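Pilin, type IV (Thermus thermophilus, PDB 4BHR) probably serves as a subunit or assembly component of type IV pili, this construct being the globular part without the N-terminal membrane helix. Local coordinates at residues A15-A20 with Q38-P43. Residues are numbered along the deposited sequence; the frame is centred on the assembly and turned at random.
Sequences ATAVEA and QFVANP
Phe-39 reaches from segment 38-43 onto helix 6-20 and lays its ring over Val-18, a compact example of how a pilin domain fastens a loop to its helix by apolar packing. The CB of Phe-39 begins the contact, 4.0 Å from the CB of Ala-17. From there CG turns anti to the carbonyl carbon (chi1 -64°), which carries the ring past Ala-17 and above the valine. All six ring atoms then lie nearly equally far from one methyl: CG is 3.7 Å from Val-18 CG2, and CZ at the far end is still only 3.9 Å away. That methyl stands 3.5 Å from the ring centroid and 7° off the normal, an almost axial CH-pi contact. CD1 and CE1 also approach the CA of Val-18. At the backbone end of the side chain, Ala-17 CB packs against the O of Phe-39 at 3.6 Å and against CG2 of Val-40. Cut back to an alanine, Phe-39 would probably leave the Val-18 methyl without its aromatic cover and the loop less firmly held to the helix. Phe-39 also touches Pro-30, Leu-32 and Val-52, while Val-18 packs on Val-52 and Phe-61. The pair thus joins the helix, the loop between strands 34-35 and 47-54, and the antiparallel sheet on which the helix lies.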
# COMPACT_ATOMS: atom_id res chain seq x y z
N ALA A 15 -2.96 -2.89 1.11
CA ALA A 15 -2.79 -2.54 2.53
C ALA A 15 -3.26 -3.64 3.50
O ALA A 15 -2.54 -3.99 4.42
CB ALA A 15 -3.49 -1.21 2.83
N THR A 16 -4.42 -4.24 3.22
CA THR A 16 -4.87 -5.44 3.94
C THR A 16 -3.85 -6.58 3.94
O THR A 16 -3.56 -7.18 5.01
CB THR A 16 -6.23 -5.92 3.40
OG1 THR A 16 -7.18 -4.89 3.64
CG2 THR A 16 -6.69 -7.19 4.18
N ALA A 17 -3.28 -6.85 2.76
CA ALA A 17 -2.29 -7.89 2.61
C ALA A 17 -0.98 -7.61 3.34
O ALA A 17 -0.34 -8.52 3.87
CB ALA A 17 -2.04 -8.17 1.12
N VAL A 18 -0.54 -6.35 3.38
CA VAL A 18 0.67 -6.00 4.11
C VAL A 18 0.40 -6.16 5.60
O VAL A 18 1.26 -6.69 6.31
CB VAL A 18 1.06 -4.49 3.83
CG1 VAL A 18 2.20 -4.06 4.78
CG2 VAL A 18 1.40 -4.23 2.38
N GLU A 19 -0.77 -5.74 6.07
CA GLU A 19 -1.09 -5.78 7.49
C GLU A 19 -1.11 -7.25 7.95
O GLU A 19 -0.68 -7.57 9.06
CB GLU A 19 -2.41 -5.06 7.76
CG GLU A 19 -2.85 -5.06 9.21
CD GLU A 19 -1.84 -4.40 10.13
OE1 GLU A 19 -1.31 -3.31 9.80
OE2 GLU A 19 -1.59 -4.98 11.19
N ALA A 20 -1.54 -8.12 7.03
CA ALA A 20 -1.63 -9.56 7.28
C ALA A 20 -0.24 -10.20 7.40
O ALA A 20 -0.11 -11.31 7.98
CB ALA A 20 -2.45 -10.22 6.17
N GLN A 38 4.15 -7.75 -4.62
CA GLN A 38 4.68 -8.70 -3.66
C GLN A 38 3.64 -9.00 -2.60
O GLN A 38 3.80 -9.92 -1.80
CB GLN A 38 5.99 -8.18 -3.05
CG GLN A 38 7.10 -7.96 -4.07
CD GLN A 38 7.36 -9.19 -4.93
OE1 GLN A 38 6.84 -9.32 -6.06
NE2 GLN A 38 8.14 -10.12 -4.39
N PHE A 39 2.53 -8.25 -2.63
CA PHE A 39 1.45 -8.45 -1.69
C PHE A 39 0.15 -8.89 -2.35
O PHE A 39 -0.56 -9.71 -1.81
CB PHE A 39 1.21 -7.15 -0.88
CG PHE A 39 2.40 -6.79 -0.04
CD1 PHE A 39 2.66 -7.47 1.16
CD2 PHE A 39 3.31 -5.80 -0.45
CE1 PHE A 39 3.81 -7.20 1.90
CE2 PHE A 39 4.46 -5.52 0.30
CZ PHE A 39 4.68 -6.21 1.49
N VAL A 40 -0.18 -8.25 -3.48
CA VAL A 40 -1.37 -8.59 -4.30
C VAL A 40 -0.95 -8.57 -5.77
O VAL A 40 -0.51 -7.51 -6.32
CB VAL A 40 -2.53 -7.61 -4.08
CG1 VAL A 40 -3.74 -7.96 -4.93
CG2 VAL A 40 -2.93 -7.53 -2.61
N ALA A 41 -1.05 -9.74 -6.42
CA ALA A 41 -0.77 -9.87 -7.84
C ALA A 41 -1.78 -9.14 -8.73
O ALA A 41 -2.89 -8.83 -8.33
CB ALA A 41 -0.72 -11.36 -8.20
N ASN A 42 -1.37 -8.89 -9.97
CA ASN A 42 -2.24 -8.34 -11.01
C ASN A 42 -2.90 -6.99 -10.78
O ASN A 42 -4.13 -6.90 -10.70
CB ASN A 42 -3.26 -9.36 -11.46
CG ASN A 42 -2.60 -10.57 -12.04
OD1 ASN A 42 -1.57 -10.46 -12.71
ND2 ASN A 42 -3.16 -11.73 -11.78
N PRO A 43 -2.09 -5.93 -10.67
CA PRO A 43 -2.69 -4.60 -10.52
C PRO A 43 -3.54 -4.27 -11.73
O PRO A 43 -3.27 -4.79 -12.84
CB PRO A 43 -1.49 -3.68 -10.47
CG PRO A 43 -0.38 -4.43 -11.10
CD PRO A 43 -0.63 -5.87 -10.77